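Long-range contact in conjugal transfer protein TRWB (Escherichia coli, PDB 1E9R), which probably couples DNA processing to DNA transport in bacterial conjugation, as a hexameric P-loop ATPase resembling ring helicases and F1-ATPase: residues W127-G138 / R151-A162. Numbering follows the deposited sequence.
Sequences WQRYALSVVPRG and RLLLRETAKKLA
Arg-151 reaches across from helix 141-163 to the backbone just past the end of helix 126-134. Its NE and NH2 grip Val-135 O side-on. Arg-151 NE lies 2.7 Å from Val-135 O, in the carbonyl plane, and Arg-151 NH2 lies 2.9 Å from Val-135 O. NH2 also gives a weak bond to Pro-136 O. The chain of Arg-151 is extended from CG to NE, which carries the guanidinium to this turn. Leu-132 CD1 lies over one face of the group. A second polar pair forms where Arg-155 NE donates to Gln-128 OE1 at 2.9 Å, from above the amide plane; amide and guanidinium stand 87° apart. The Trp-127 ring packs against the next turns of helix 141-163. Lys-159 CA sits over the six-membered ring of Trp-127, 3.9 Å from its centroid, a CH-pi contact. Ala-158 CB touches Trp-127 CZ3 and Ala-162 CB touches Trp-127 CH2, each at 3.7 Å. Leu-154 CD2 packs against Ala-131, Val-134 and Val-135.

Further out, a water links Gln-128 NE2 to Arg-151 NH1. Glu-144 forms salt bridges with both Arg-151 and Arg-137, so it probably offsets their like charges. A methionine in place of Arg-151 would probably leave Val-135 O without its two donors and Glu-144 without one of its mates.

The two helix segments cross at 125°, with axes 9.3 Å apart at closest approach. Helix 201-217 covers Val-135, and helix 169-178 backs Leu-154. Ser-133 bonds to Asp-264 of helix 252-269, so the contact probably links these helices to the part of the chain that holds the mixed sheet.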
ATOM      1  N   TRP B 127      -3.446  37.333  -6.188  1.00 37.79           N
ATOM      2  CA  TRP B 127      -4.543  36.576  -6.769  1.00 37.17           C
ATOM      3  C   TRP B 127      -4.364  35.082  -6.536  1.00 36.25           C
ATOM      4  O   TRP B 127      -5.298  34.406  -6.091  1.00 35.42           O
ATOM      5  CB  TRP B 127      -4.681  36.863  -8.263  1.00 36.89           C
ATOM      6  CG  TRP B 127      -5.177  38.254  -8.560  1.00 37.43           C
ATOM      7  CD1 TRP B 127      -4.458  39.283  -9.087  1.00 38.08           C
ATOM      8  CD2 TRP B 127      -6.495  38.770  -8.325  1.00 37.89           C
ATOM      9  NE1 TRP B 127      -5.241  40.407  -9.196  1.00 39.28           N
ATOM     10  CE2 TRP B 127      -6.496  40.118  -8.733  1.00 37.25           C
ATOM     11  CE3 TRP B 127      -7.675  38.220  -7.806  1.00 34.78           C
ATOM     12  CZ2 TRP B 127      -7.631  40.928  -8.639  1.00 36.58           C
ATOM     13  CZ3 TRP B 127      -8.804  39.028  -7.714  1.00 36.19           C
ATOM     14  CH2 TRP B 127      -8.771  40.366  -8.129  1.00 38.60           C
ATOM     15  N   GLN B 128      -3.176  34.557  -6.827  1.00 34.67           N
ATOM     16  CA  GLN B 128      -2.927  33.133  -6.609  1.00 36.01           C
ATOM     17  C   GLN B 128      -2.853  32.850  -5.108  1.00 36.15           C
ATOM     18  O   GLN B 128      -3.335  31.832  -4.602  1.00 38.57           O
ATOM     19  CB  GLN B 128      -1.623  32.693  -7.288  1.00 36.55           C
ATOM     20  CG  GLN B 128      -1.177  31.269  -6.898  1.00 38.57           C
ATOM     21  CD  GLN B 128      -2.257  30.156  -7.091  1.00 40.87           C
ATOM     22  OE1 GLN B 128      -3.418  30.420  -7.460  1.00 37.20           O
ATOM     23  NE2 GLN B 128      -1.858  28.902  -6.831  1.00 40.16           N
ATOM     24  N   ARG B 129      -2.245  33.786  -4.406  1.00 35.79           N
ATOM     25  CA  ARG B 129      -2.080  33.707  -2.976  1.00 34.63           C
ATOM     26  C   ARG B 129      -3.408  33.445  -2.256  1.00 33.31           C
ATOM     27  O   ARG B 129      -3.500  32.569  -1.400  1.00 31.56           O
ATOM     28  CB  ARG B 129      -1.465  35.022  -2.515  1.00 37.41           C
ATOM     29  CG  ARG B 129      -0.909  35.019  -1.140  1.00 39.83           C
ATOM     30  CD  ARG B 129      -0.220  36.334  -0.877  1.00 41.50           C
ATOM     31  NE  ARG B 129       0.137  36.444   0.530  1.00 42.52           N
ATOM     32  CZ  ARG B 129       0.416  37.583   1.148  1.00 42.19           C
ATOM     33  NH1 ARG B 129       0.384  38.729   0.478  1.00 41.20           N
ATOM     34  NH2 ARG B 129       0.714  37.572   2.441  1.00 45.01           N
ATOM     35  N   TYR B 130      -4.445  34.196  -2.608  1.00 31.58           N
ATOM     36  CA  TYR B 130      -5.734  34.021  -1.948  1.00 29.76           C
ATOM     37  C   TYR B 130      -6.661  33.050  -2.660  1.00 27.28           C
ATOM     38  O   TYR B 130      -7.696  32.664  -2.120  1.00 24.56           O
ATOM     39  CB  TYR B 130      -6.408  35.385  -1.706  1.00 30.10           C
ATOM     40  CG  TYR B 130      -5.605  36.239  -0.747  1.00 29.88           C
ATOM     41  CD1 TYR B 130      -5.547  35.919   0.607  1.00 30.77           C
ATOM     42  CD2 TYR B 130      -4.799  37.283  -1.206  1.00 29.20           C
ATOM     43  CE1 TYR B 130      -4.694  36.605   1.482  1.00 31.00           C
ATOM     44  CE2 TYR B 130      -3.942  37.975  -0.335  1.00 30.37           C
ATOM     45  CZ  TYR B 130      -3.895  37.627   1.003  1.00 32.62           C
ATOM     46  OH  TYR B 130      -3.036  38.274   1.861  1.00 33.73           O
ATOM     47  N   ALA B 131      -6.287  32.645  -3.868  1.00 26.87           N
ATOM     48  CA  ALA B 131      -7.069  31.650  -4.595  1.00 26.00           C
ATOM     49  C   ALA B 131      -6.818  30.341  -3.821  1.00 28.06           C
ATOM     50  O   ALA B 131      -7.699  29.489  -3.681  1.00 27.19           O
ATOM     51  CB  ALA B 131      -6.563  31.536  -6.025  1.00 25.08           C
ATOM     52  N   LEU B 132      -5.593  30.220  -3.309  1.00 27.40           N
ATOM     53  CA  LEU B 132      -5.151  29.075  -2.521  1.00 29.17           C
ATOM     54  C   LEU B 132      -5.936  29.006  -1.210  1.00 28.88           C
ATOM     55  O   LEU B 132      -6.022  27.948  -0.599  1.00 29.74           O
ATOM     56  CB  LEU B 132      -3.661  29.228  -2.213  1.00 29.70           C
ATOM     57  CG  LEU B 132      -2.595  28.240  -2.677  1.00 32.82           C
ATOM     58  CD1 LEU B 132      -3.104  27.358  -3.770  1.00 32.67           C
ATOM     59  CD2 LEU B 132      -1.387  29.023  -3.134  1.00 30.61           C
ATOM     60  N   SER B 133      -6.498  30.135  -0.779  1.00 28.52           N
ATOM     61  CA  SER B 133      -7.283  30.203   0.466  1.00 28.73           C
ATOM     62  C   SER B 133      -8.735  29.832   0.215  1.00 27.98           C
ATOM     63  O   SER B 133      -9.360  29.138   1.014  1.00 27.98           O
ATOM     64  CB  SER B 133      -7.241  31.613   1.057  1.00 27.30           C
ATOM     65  OG  SER B 133      -5.921  31.989   1.402  1.00 28.64           O
ATOM     66  N   VAL B 134      -9.264  30.310  -0.907  1.00 27.85           N
ATOM     67  CA  VAL B 134     -10.645  30.040  -1.301  1.00 26.56           C
ATOM     68  C   VAL B 134     -10.802  28.577  -1.700  1.00 25.30           C
ATOM     69  O   VAL B 134     -11.779  27.928  -1.346  1.00 24.39           O
ATOM     70  CB  VAL B 134     -11.058  30.938  -2.492  1.00 28.03           C
ATOM     71  CG1 VAL B 134     -12.459  30.584  -2.960  1.00 25.63           C
ATOM     72  CG2 VAL B 134     -10.982  32.400  -2.083  1.00 25.24           C
ATOM     73  N   VAL B 135      -9.826  28.073  -2.445  1.00 25.59           N
ATOM     74  CA  VAL B 135      -9.820  26.691  -2.902  1.00 24.60           C
ATOM     75  C   VAL B 135      -8.678  25.925  -2.206  1.00 26.87           C
ATOM     76  O   VAL B 135      -7.569  25.793  -2.748  1.00 25.33           O
ATOM     77  CB  VAL B 135      -9.625  26.632  -4.435  1.00 23.79           C
ATOM     78  CG1 VAL B 135      -9.743  25.200  -4.924  1.00 21.67           C
ATOM     79  CG2 VAL B 135     -10.645  27.531  -5.120  1.00 22.46           C
ATOM     80  N   PRO B 136      -8.932  25.411  -0.992  1.00 27.04           N
ATOM     81  CA  PRO B 136      -7.869  24.678  -0.297  1.00 26.89           C
ATOM     82  C   PRO B 136      -7.331  23.473  -1.066  1.00 27.48           C
ATOM     83  O   PRO B 136      -7.897  23.054  -2.087  1.00 26.41           O
ATOM     84  CB  PRO B 136      -8.507  24.313   1.047  1.00 28.61           C
ATOM     85  CG  PRO B 136      -9.967  24.323   0.770  1.00 29.04           C
ATOM     86  CD  PRO B 136     -10.146  25.491  -0.166  1.00 28.85           C
ATOM     87  N   ARG B 137      -6.217  22.933  -0.573  1.00 27.17           N
ATOM     88  CA  ARG B 137      -5.560  21.800  -1.207  1.00 26.62           C
ATOM     89  C   ARG B 137      -6.463  20.584  -1.307  1.00 27.90           C
ATOM     90  O   ARG B 137      -7.254  20.299  -0.406  1.00 24.14           O
ATOM     91  CB  ARG B 137      -4.301  21.431  -0.434  1.00 26.37           C
ATOM     92  CG  ARG B 137      -3.258  22.509  -0.410  1.00 22.68           C
ATOM     93  CD  ARG B 137      -2.738  22.804  -1.788  1.00 23.19           C
ATOM     94  NE  ARG B 137      -1.648  23.770  -1.710  1.00 24.61           N
ATOM     95  CZ  ARG B 137      -1.035  24.305  -2.758  1.00 23.78           C
ATOM     96  NH1 ARG B 137      -1.401  23.970  -3.990  1.00 22.84           N
ATOM     97  NH2 ARG B 137      -0.061  25.189  -2.575  1.00 25.08           N
ATOM     98  N   GLY B 138      -6.338  19.862  -2.409  1.00 28.89           N
ATOM     99  CA  GLY B 138      -7.153  18.684  -2.587  1.00 31.87           C
ATOM    100  C   GLY B 138      -6.751  17.566  -1.645  1.00 34.51           C
ATOM    101  O   GLY B 138      -5.567  17.402  -1.316  1.00 31.73           O
ATOM    102  N   ARG B 151      -8.383  27.079  -9.280  1.00 28.01           N
ATOM    103  CA  ARG B 151      -7.703  28.303  -8.888  1.00 28.03           C
ATOM    104  C   ARG B 151      -7.375  29.102 -10.130  1.00 28.64           C
ATOM    105  O   ARG B 151      -7.426  30.331 -10.106  1.00 28.88           O
ATOM    106  CB  ARG B 151      -6.425  27.989  -8.105  1.00 27.63           C
ATOM    107  CG  ARG B 151      -6.692  27.103  -6.906  1.00 29.63           C
ATOM    108  CD  ARG B 151      -5.645  27.184  -5.811  1.00 28.39           C
ATOM    109  NE  ARG B 151      -5.899  26.139  -4.823  1.00 26.65           N
ATOM    110  CZ  ARG B 151      -5.390  24.916  -4.904  1.00 26.06           C
ATOM    111  NH1 ARG B 151      -4.587  24.611  -5.914  1.00 24.33           N
ATOM    112  NH2 ARG B 151      -5.714  23.987  -4.011  1.00 26.28           N
ATOM    113  N   LEU B 152      -7.034  28.403 -11.214  1.00 29.40           N
ATOM    114  CA  LEU B 152      -6.727  29.048 -12.493  1.00 29.47           C
ATOM    115  C   LEU B 152      -7.983  29.777 -12.975  1.00 28.75           C
ATOM    116  O   LEU B 152      -7.935  30.958 -13.306  1.00 29.93           O
ATOM    117  CB  LEU B 152      -6.315  28.018 -13.549  1.00 26.63           C
ATOM    118  CG  LEU B 152      -6.238  28.618 -14.961  1.00 28.28           C
ATOM    119  CD1 LEU B 152      -5.110  29.641 -15.038  1.00 26.90           C
ATOM    120  CD2 LEU B 152      -6.026  27.520 -15.979  1.00 27.77           C
ATOM    121  N   LEU B 153      -9.105  29.062 -13.014  1.00 27.60           N
ATOM    122  CA  LEU B 153     -10.364  29.655 -13.437  1.00 28.61           C
ATOM    123  C   LEU B 153     -10.755  30.780 -12.481  1.00 30.63           C
ATOM    124  O   LEU B 153     -11.239  31.831 -12.908  1.00 31.67           O
ATOM    125  CB  LEU B 153     -11.465  28.594 -13.472  1.00 26.75           C
ATOM    126  CG  LEU B 153     -12.872  29.094 -13.825  1.00 26.08           C
ATOM    127  CD1 LEU B 153     -12.845  29.822 -15.138  1.00 22.50           C
ATOM    128  CD2 LEU B 153     -13.829  27.931 -13.904  1.00 23.84           C
ATOM    129  N   LEU B 154     -10.532  30.567 -11.188  1.00 30.16           N
ATOM    130  CA  LEU B 154     -10.870  31.577 -10.205  1.00 28.42           C
ATOM    131  C   LEU B 154     -10.041  32.841 -10.333  1.00 31.18           C
ATOM    132  O   LEU B 154     -10.595  33.921 -10.507  1.00 30.26           O
ATOM    133  CB  LEU B 154     -10.713  31.040  -8.788  1.00 26.85           C
ATOM    134  CG  LEU B 154     -11.118  32.041  -7.698  1.00 27.92           C
ATOM    135  CD1 LEU B 154     -12.630  32.241  -7.711  1.00 26.64           C
ATOM    136  CD2 LEU B 154     -10.657  31.529  -6.334  1.00 29.96           C
ATOM    137  N   ARG B 155      -8.718  32.722 -10.262  1.00 32.58           N
ATOM    138  CA  ARG B 155      -7.878  33.912 -10.319  1.00 34.25           C
ATOM    139  C   ARG B 155      -7.980  34.736 -11.600  1.00 35.26           C
ATOM    140  O   ARG B 155      -7.919  35.966 -11.550  1.00 33.53           O
ATOM    141  CB  ARG B 155      -6.417  33.556 -10.007  1.00 35.16           C
ATOM    142  CG  ARG B 155      -5.634  32.901 -11.115  1.00 41.27           C
ATOM    143  CD  ARG B 155      -4.194  32.661 -10.673  1.00 40.96           C
ATOM    144  NE  ARG B 155      -4.011  31.328 -10.116  1.00 42.11           N
ATOM    145  CZ  ARG B 155      -3.632  30.275 -10.832  1.00 40.09           C
ATOM    146  NH1 ARG B 155      -3.391  30.406 -12.129  1.00 39.75           N
ATOM    147  NH2 ARG B 155      -3.511  29.087 -10.257  1.00 38.61           N
ATOM    148  N   GLU B 156      -8.155  34.080 -12.744  1.00 36.58           N
ATOM    149  CA  GLU B 156      -8.283  34.808 -14.002  1.00 37.85           C
ATOM    150  C   GLU B 156      -9.655  35.480 -14.128  1.00 38.23           C
ATOM    151  O   GLU B 156      -9.742  36.628 -14.562  1.00 36.89           O
ATOM    152  CB  GLU B 156      -8.031  33.882 -15.192  1.00 36.75           C
ATOM    153  CG  GLU B 156      -6.568  33.483 -15.345  1.00 41.37           C
ATOM    154  CD  GLU B 156      -5.618  34.683 -15.315  1.00 42.63           C
ATOM    155  OE1 GLU B 156      -5.769  35.602 -16.150  1.00 44.56           O
ATOM    156  OE2 GLU B 156      -4.713  34.710 -14.454  1.00 42.41           O
ATOM    157  N   THR B 157     -10.720  34.782 -13.743  1.00 37.36           N
ATOM    158  CA  THR B 157     -12.061  35.357 -13.817  1.00 38.21           C
ATOM    159  C   THR B 157     -12.159  36.552 -12.879  1.00 40.34           C
ATOM    160  O   THR B 157     -12.577  37.631 -13.282  1.00 41.21           O
ATOM    161  CB  THR B 157     -13.144  34.329 -13.421  1.00 37.67           C
ATOM    162  OG1 THR B 157     -13.088  33.218 -14.315  1.00 37.95           O
ATOM    163  CG2 THR B 157     -14.535  34.951 -13.495  1.00 39.36           C
ATOM    164  N   ALA B 158     -11.764  36.350 -11.627  1.00 40.51           N
ATOM    165  CA  ALA B 158     -11.808  37.404 -10.623  1.00 40.09           C
ATOM    166  C   ALA B 158     -10.925  38.578 -11.018  1.00 41.94           C
ATOM    167  O   ALA B 158     -11.309  39.728 -10.828  1.00 43.66           O
ATOM    168  CB  ALA B 158     -11.375  36.857  -9.272  1.00 36.99           C
ATOM    169  N   LYS B 159      -9.748  38.291 -11.566  1.00 41.45           N
ATOM    170  CA  LYS B 159      -8.825  39.346 -11.981  1.00 43.50           C
ATOM    171  C   LYS B 159      -9.455  40.259 -13.038  1.00 43.88           C
ATOM    172  O   LYS B 159      -9.268  41.474 -13.000  1.00 42.74           O
ATOM    173  CB  LYS B 159      -7.539  38.736 -12.540  1.00 44.36           C
ATOM    174  CG  LYS B 159      -6.405  39.725 -12.708  1.00 47.65           C
ATOM    175  CD  LYS B 159      -5.231  39.104 -13.473  1.00 51.05           C
ATOM    176  CE  LYS B 159      -4.669  37.843 -12.787  1.00 52.15           C
ATOM    177  NZ  LYS B 159      -3.489  37.262 -13.520  1.00 51.29           N
ATOM    178  N   LYS B 160     -10.201  39.671 -13.973  1.00 44.15           N
ATOM    179  CA  LYS B 160     -10.862  40.436 -15.034  1.00 45.37           C
ATOM    180  C   LYS B 160     -12.047  41.252 -14.507  1.00 44.99           C
ATOM    181  O   LYS B 160     -12.234  42.405 -14.899  1.00 46.46           O
ATOM    182  CB  LYS B 160     -11.339  39.507 -16.153  1.00 44.09           C
ATOM    183  CG  LYS B 160     -11.949  40.245 -17.336  1.00 45.90           C
ATOM    184  CD  LYS B 160     -12.211  39.320 -18.528  1.00 46.36           C
ATOM    185  CE  LYS B 160     -12.872  40.073 -19.683  1.00 45.37           C
ATOM    186  NZ  LYS B 160     -13.070  39.214 -20.888  1.00 49.35           N
ATOM    187  N   LEU B 161     -12.847  40.649 -13.632  1.00 43.00           N
ATOM    188  CA  LEU B 161     -13.978  41.339 -13.027  1.00 41.77           C
ATOM    189  C   LEU B 161     -13.472  42.570 -12.267  1.00 43.26           C
ATOM    190  O   LEU B 161     -14.065  43.646 -12.334  1.00 44.30           O
ATOM    191  CB  LEU B 161     -14.719  40.404 -12.068  1.00 39.30           C
ATOM    192  CG  LEU B 161     -15.562  39.311 -12.721  1.00 37.83           C
ATOM    193  CD1 LEU B 161     -16.093  38.382 -11.654  1.00 37.43           C
ATOM    194  CD2 LEU B 161     -16.709  39.939 -13.498  1.00 38.14           C
ATOM    195  N   ALA B 162     -12.369  42.407 -11.544  1.00 44.55           N
ATOM    196  CA  ALA B 162     -11.780  43.515 -10.801  1.00 44.53           C
ATOM    197  C   ALA B 162     -11.328  44.604 -11.774  1.00 46.71           C
ATOM    198  O   ALA B 162     -11.435  45.794 -11.475  1.00 47.60           O
ATOM    199  CB  ALA B 162     -10.598  43.027  -9.983  1.00 43.63           C
TER
HETATM  200  O   HOH W   1      -2.995  26.014  -7.630  1.00 30.66           O